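Local coordinates for p22 protein (Trypanosoma brucei, PDB 3JV1) that is an RNA-editing accessory factor specific for cytochrome oxidase subunit II and belongs to the Mam33 family, at residues 45-58 with 148-162. Residues are numbered along the deposited sequence; the frame is centred on the assembly and turned at random.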
loop_
_atom_site.group_PDB
_atom_site.type_symbol
_atom_site.label_atom_id
_atom_site.label_comp_id
_atom_site.label_asym_id
_atom_site.label_seq_id
_atom_site.Cartn_x
_atom_site.Cartn_y
_atom_site.Cartn_z
ATOM N N PHE A 45 -4.083 3.000 17.757
ATOM C CA PHE A 45 -3.794 2.313 19.008
ATOM C C PHE A 45 -4.269 0.858 19.008
ATOM O O PHE A 45 -4.980 0.409 18.101
ATOM C CB PHE A 45 -4.443 3.070 20.173
ATOM C CG PHE A 45 -5.946 3.159 20.087
ATOM C CD1 PHE A 45 -6.747 2.146 20.601
ATOM C CD2 PHE A 45 -6.559 4.262 19.491
ATOM C CE1 PHE A 45 -8.137 2.225 20.524
ATOM C CE2 PHE A 45 -7.949 4.355 19.405
ATOM C CZ PHE A 45 -8.744 3.335 19.923
ATOM N N THR A 46 -3.865 0.119 20.033
ATOM C CA THR A 46 -4.260 -1.274 20.144
ATOM C C THR A 46 -4.877 -1.528 21.514
ATOM O O THR A 46 -4.506 -0.894 22.500
ATOM C CB THR A 46 -3.057 -2.212 19.969
ATOM O OG1 THR A 46 -2.187 -2.074 21.095
ATOM C CG2 THR A 46 -2.287 -1.869 18.714
ATOM N N MET A 47 -5.834 -2.448 21.565
ATOM C CA MET A 47 -6.491 -2.817 22.814
ATOM C C MET A 47 -6.331 -4.323 22.991
ATOM O O MET A 47 -6.329 -5.061 22.013
ATOM C CB MET A 47 -7.972 -2.463 22.762
ATOM C CG MET A 47 -8.264 -0.976 22.621
ATOM S SD MET A 47 -10.036 -0.622 22.564
ATOM C CE MET A 47 -10.513 -1.109 24.221
ATOM N N ARG A 48 -6.196 -4.776 24.235
ATOM C CA ARG A 48 -6.030 -6.193 24.512
ATOM C C ARG A 48 -6.774 -6.622 25.775
ATOM O O ARG A 48 -6.965 -5.835 26.698
ATOM C CB ARG A 48 -4.547 -6.527 24.692
ATOM C CG ARG A 48 -3.635 -6.011 23.595
ATOM C CD ARG A 48 -2.217 -6.513 23.799
ATOM N NE ARG A 48 -1.308 -6.110 22.727
ATOM C CZ ARG A 48 -0.881 -4.866 22.526
ATOM N NH1 ARG A 48 -1.282 -3.882 23.318
ATOM N NH2 ARG A 48 -0.023 -4.609 21.548
ATOM N N LYS A 49 -7.194 -7.879 25.805
ATOM C CA LYS A 49 -7.872 -8.440 26.966
ATOM C C LYS A 49 -7.733 -9.944 26.875
ATOM O O LYS A 49 -7.607 -10.490 25.782
ATOM C CB LYS A 49 -9.360 -8.078 26.984
ATOM C CG LYS A 49 -10.148 -8.641 25.813
ATOM C CD LYS A 49 -11.652 -8.635 26.078
ATOM C CE LYS A 49 -12.035 -9.712 27.085
ATOM N NZ LYS A 49 -13.508 -9.848 27.243
ATOM N N SER A 50 -7.733 -10.616 28.018
ATOM C CA SER A 50 -7.637 -12.066 28.005
ATOM C C SER A 50 -9.048 -12.636 28.074
ATOM O O SER A 50 -9.980 -11.979 28.538
ATOM C CB SER A 50 -6.788 -12.580 29.180
ATOM O OG SER A 50 -7.256 -12.101 30.426
ATOM N N HIS A 51 -9.197 -13.852 27.570
ATOM C CA HIS A 51 -10.473 -14.551 27.571
ATOM C C HIS A 51 -10.079 -15.983 27.896
ATOM O O HIS A 51 -10.027 -16.840 27.017
ATOM C CB HIS A 51 -11.112 -14.483 26.182
ATOM C CG HIS A 51 -12.471 -15.108 26.111
ATOM N ND1 HIS A 51 -13.585 -14.535 26.683
ATOM C CD2 HIS A 51 -12.895 -16.256 25.534
ATOM C CE1 HIS A 51 -14.636 -15.302 26.459
ATOM N NE2 HIS A 51 -14.244 -16.352 25.764
ATOM N N GLY A 52 -9.778 -16.235 29.165
ATOM C CA GLY A 52 -9.345 -17.563 29.540
ATOM C C GLY A 52 -7.966 -17.759 28.940
ATOM O O GLY A 52 -7.081 -16.926 29.140
ATOM N N ASP A 53 -7.773 -18.838 28.191
ATOM C CA ASP A 53 -6.477 -19.086 27.580
ATOM C C ASP A 53 -6.226 -18.233 26.337
ATOM O O ASP A 53 -5.099 -18.160 25.851
ATOM C CB ASP A 53 -6.330 -20.559 27.204
ATOM C CG ASP A 53 -6.292 -21.469 28.410
ATOM O OD1 ASP A 53 -7.340 -21.639 29.060
ATOM O OD2 ASP A 53 -5.208 -22.012 28.709
ATOM N N GLU A 54 -7.264 -17.595 25.807
ATOM C CA GLU A 54 -7.065 -16.782 24.617
ATOM C C GLU A 54 -6.790 -15.327 24.939
ATOM O O GLU A 54 -7.093 -14.844 26.026
ATOM C CB GLU A 54 -8.282 -16.844 23.685
ATOM C CG GLU A 54 -9.436 -17.710 24.155
ATOM C CD GLU A 54 -10.610 -17.683 23.192
ATOM O OE1 GLU A 54 -11.109 -16.587 22.882
ATOM O OE2 GLU A 54 -11.041 -18.760 22.743
ATOM N N GLU A 55 -6.190 -14.635 23.984
ATOM C CA GLU A 55 -5.946 -13.214 24.142
ATOM C C GLU A 55 -6.694 -12.588 22.980
ATOM O O GLU A 55 -6.673 -13.118 21.872
ATOM C CB GLU A 55 -4.462 -12.871 24.048
ATOM C CG GLU A 55 -4.215 -11.375 24.266
ATOM C CD GLU A 55 -2.763 -11.000 24.164
ATOM O OE1 GLU A 55 -2.126 -11.385 23.166
ATOM O OE2 GLU A 55 -2.259 -10.315 25.076
ATOM N N ILE A 56 -7.390 -11.490 23.242
ATOM C CA ILE A 56 -8.146 -10.810 22.205
ATOM C C ILE A 56 -7.413 -9.496 21.957
ATOM O O ILE A 56 -7.178 -8.733 22.893
ATOM C CB ILE A 56 -9.588 -10.509 22.667
ATOM C CG1 ILE A 56 -10.185 -11.728 23.393
ATOM C CG2 ILE A 56 -10.437 -10.098 21.466
ATOM C CD1 ILE A 56 -10.245 -13.000 22.581
ATOM N N ILE A 57 -7.050 -9.241 20.705
ATOM C CA ILE A 57 -6.317 -8.031 20.367
ATOM C C ILE A 57 -7.052 -7.195 19.330
ATOM O O ILE A 57 -7.495 -7.712 18.298
ATOM C CB ILE A 57 -4.927 -8.377 19.822
ATOM C CG1 ILE A 57 -4.151 -9.168 20.875
ATOM C CG2 ILE A 57 -4.187 -7.111 19.432
ATOM C CD1 ILE A 57 -2.805 -9.666 20.405
ATOM N N LEU A 58 -7.187 -5.907 19.632
ATOM C CA LEU A 58 -7.849 -4.949 18.757
ATOM C C LEU A 58 -6.798 -3.974 18.252
ATOM O O LEU A 58 -6.193 -3.262 19.046
ATOM C CB LEU A 58 -8.912 -4.168 19.532
ATOM C CG LEU A 58 -10.356 -4.654 19.643
ATOM C CD1 LEU A 58 -11.165 -4.098 18.484
ATOM C CD2 LEU A 58 -10.406 -6.175 19.696
ATOM N N ARG A 148 -17.105 -12.448 23.537
ATOM C CA ARG A 148 -15.794 -11.995 23.962
ATOM C C ARG A 148 -15.731 -10.480 24.178
ATOM O O ARG A 148 -14.651 -9.907 24.310
ATOM C CB ARG A 148 -14.741 -12.453 22.944
ATOM C CG ARG A 148 -14.598 -13.972 22.920
ATOM C CD ARG A 148 -13.831 -14.510 21.717
ATOM N NE ARG A 148 -13.562 -15.931 21.911
ATOM C CZ ARG A 148 -14.512 -16.851 22.061
ATOM N NH1 ARG A 148 -15.790 -16.502 22.015
ATOM N NH2 ARG A 148 -14.188 -18.107 22.321
ATOM N N GLY A 149 -16.890 -9.832 24.223
ATOM C CA GLY A 149 -16.906 -8.394 24.444
ATOM C C GLY A 149 -16.811 -7.522 23.206
ATOM O O GLY A 149 -16.898 -6.299 23.304
ATOM N N VAL A 150 -16.628 -8.130 22.039
ATOM C CA VAL A 150 -16.545 -7.352 20.807
ATOM C C VAL A 150 -17.974 -7.147 20.343
ATOM O O VAL A 150 -18.498 -7.892 19.512
ATOM C CB VAL A 150 -15.734 -8.089 19.732
ATOM C CG1 VAL A 150 -15.533 -7.187 18.531
ATOM C CG2 VAL A 150 -14.388 -8.517 20.309
ATOM N N ASN A 151 -18.595 -6.118 20.909
ATOM C CA ASN A 151 -19.982 -5.787 20.642
ATOM C C ASN A 151 -20.156 -4.296 20.369
ATOM O O ASN A 151 -19.174 -3.575 20.187
ATOM C CB ASN A 151 -20.817 -6.220 21.850
ATOM C CG ASN A 151 -20.160 -5.841 23.170
ATOM O OD1 ASN A 151 -20.350 -6.504 24.192
ATOM N ND2 ASN A 151 -19.388 -4.765 23.153
ATOM N N ASP A 152 -21.406 -3.840 20.339
ATOM C CA ASP A 152 -21.706 -2.436 20.072
ATOM C C ASP A 152 -21.144 -1.513 21.137
ATOM O O ASP A 152 -20.816 -0.360 20.857
ATOM C CB ASP A 152 -23.214 -2.215 19.963
ATOM C CG ASP A 152 -23.815 -2.903 18.761
ATOM O OD1 ASP A 152 -23.178 -2.893 17.690
ATOM O OD2 ASP A 152 -24.933 -3.446 18.884
ATOM N N THR A 153 -21.036 -2.023 22.357
ATOM C CA THR A 153 -20.498 -1.234 23.454
ATOM C C THR A 153 -19.041 -0.906 23.158
ATOM O O THR A 153 -18.613 0.229 23.315
ATOM C CB THR A 153 -20.562 -2.007 24.775
ATOM O OG1 THR A 153 -21.901 -2.458 24.999
ATOM C CG2 THR A 153 -20.133 -1.115 25.926
ATOM N N LEU A 154 -18.286 -1.911 22.725
ATOM C CA LEU A 154 -16.878 -1.722 22.405
ATOM C C LEU A 154 -16.730 -0.855 21.164
ATOM O O LEU A 154 -15.863 0.012 21.107
ATOM C CB LEU A 154 -16.204 -3.068 22.158
ATOM C CG LEU A 154 -14.713 -2.996 21.834
ATOM C CD1 LEU A 154 -13.960 -2.465 23.065
ATOM C CD2 LEU A 154 -14.204 -4.376 21.430
ATOM N N ALA A 155 -17.577 -1.092 20.170
ATOM C CA ALA A 155 -17.527 -0.316 18.937
ATOM C C ALA A 155 -17.791 1.135 19.289
ATOM O O ALA A 155 -17.169 2.049 18.750
ATOM C CB ALA A 155 -18.574 -0.818 17.956
ATOM N N ASN A 156 -18.721 1.332 20.212
ATOM C CA ASN A 156 -19.095 2.657 20.664
ATOM C C ASN A 156 -17.925 3.315 21.391
ATOM O O ASN A 156 -17.687 4.513 21.233
ATOM C CB ASN A 156 -20.306 2.548 21.587
ATOM C CG ASN A 156 -21.057 3.846 21.713
ATOM O OD1 ASN A 156 -20.689 4.722 22.495
ATOM N ND2 ASN A 156 -22.116 3.986 20.928
ATOM N N PHE A 157 -17.200 2.533 22.189
ATOM C CA PHE A 157 -16.047 3.057 22.908
ATOM C C PHE A 157 -14.941 3.473 21.944
ATOM O O PHE A 157 -14.248 4.453 22.178
ATOM C CB PHE A 157 -15.465 2.024 23.870
ATOM C CG PHE A 157 -14.122 2.421 24.425
ATOM C CD1 PHE A 157 -14.027 3.322 25.475
ATOM C CD2 PHE A 157 -12.951 1.937 23.853
ATOM C CE1 PHE A 157 -12.785 3.738 25.948
ATOM C CE2 PHE A 157 -11.713 2.344 24.315
ATOM C CZ PHE A 157 -11.626 3.247 25.366
ATOM N N ILE A 158 -14.768 2.711 20.872
ATOM C CA ILE A 158 -13.742 3.014 19.886
ATOM C C ILE A 158 -13.955 4.370 19.205
ATOM O O ILE A 158 -12.995 5.109 18.998
ATOM C CB ILE A 158 -13.662 1.888 18.826
ATOM C CG1 ILE A 158 -13.003 0.659 19.452
ATOM C CG2 ILE A 158 -12.884 2.354 17.601
ATOM C CD1 ILE A 158 -12.959 -0.541 18.559
ATOM N N ASP A 159 -15.200 4.689 18.851
ATOM C CA ASP A 159 -15.499 5.971 18.209
ATOM C C ASP A 159 -15.254 7.089 19.204
ATOM O O ASP A 159 -14.572 8.070 18.903
ATOM C CB ASP A 159 -16.959 6.049 17.746
ATOM C CG ASP A 159 -17.223 5.250 16.487
ATOM O OD1 ASP A 159 -16.374 5.280 15.570
ATOM O OD2 ASP A 159 -18.295 4.606 16.407
ATOM N N GLN A 160 -15.831 6.939 20.390
ATOM C CA GLN A 160 -15.671 7.932 21.444
ATOM C C GLN A 160 -14.205 8.159 21.807
ATOM O O GLN A 160 -13.758 9.304 21.907
ATOM C CB GLN A 160 -16.454 7.512 22.688
ATOM C CG GLN A 160 -17.910 7.949 22.685
ATOM C CD GLN A 160 -18.693 7.390 23.867
ATOM O OE1 GLN A 160 -18.220 7.396 25.004
ATOM N NE2 GLN A 160 -19.904 6.914 23.599
ATOM N N PHE A 161 -13.451 7.080 22.003
ATOM C CA PHE A 161 -12.045 7.238 22.349
ATOM C C PHE A 161 -11.256 7.893 21.211
ATOM O O PHE A 161 -10.393 8.728 21.448
ATOM C CB PHE A 161 -11.402 5.890 22.696
ATOM C CG PHE A 161 -10.106 6.029 23.434
ATOM C CD1 PHE A 161 -10.097 6.311 24.796
ATOM C CD2 PHE A 161 -8.894 5.950 22.761
ATOM C CE1 PHE A 161 -8.902 6.513 25.477
ATOM C CE2 PHE A 161 -7.690 6.153 23.430
ATOM C CZ PHE A 161 -7.695 6.436 24.791
ATOM N N SER A 162 -11.554 7.505 19.977
ATOM C CA SER A 162 -10.868 8.064 18.817
ATOM C C SER A 162 -11.091 9.565 18.693
ATOM O O SER A 162 -10.171 10.298 18.359
ATOM C CB SER A 162 -11.331 7.371 17.531
ATOM O OG SER A 162 -10.808 6.056 17.437
#
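Met-47 and Leu-58 of one beta hairpin reach Leu-154, Phe-157 and Ile-158 of the C-terminal helix, an example of how a Mam33-family fold lays a long helix over one face of its antiparallel sheet. Strand 46-51 and helix 152-162 run roughly antiparallel, at 146°, with their axes 12.0 Å apart.

Apolar contacts fill that gap. Met-47 bends at its last torsion, which brings its methyl CE to within 3.7 Å of Phe-157 CE2, while SD lies at the edge of the same ring in a Met-aromatic contact. Leu-58 CD1 meets Ile-158 CD1 at 4.0 Å. Nearer the hairpin tip, Ile-56 packs on Val-150 and on the aliphatic part of Arg-148.

Aromatic packing marks the other end: Phe-161 turns its edge to the face of Phe-45 in a T-shaped pair, planes 74° apart. Ser-162 OG lies at the Phe-45 rim and donates a hydrogen bond back to Ile-158 O.

Arg-148, beside the type II' turn of residues 51-54, carries the polar contacts, and its aliphatic part adds a CH-pi contact: the extended chain lies across His-51, setting CG over the centre of the imidazole. Beyond it the guanidinium grips Glu-54 side-on, one nitrogen to each carboxylate oxygen. NH2 also forms a salt bridge with Asp-4 of the second subunit, so the one guanidinium joins Glu-54 to a neighbouring chain. Lys-49 NZ donates to Arg-148 O at 3.1 Å from above the carbonyl plane. In the Glu-54 grip, NE to OE1 is the shorter bond, 2.7 Å, yet NH2 to OE2 is the straighter, at 174°.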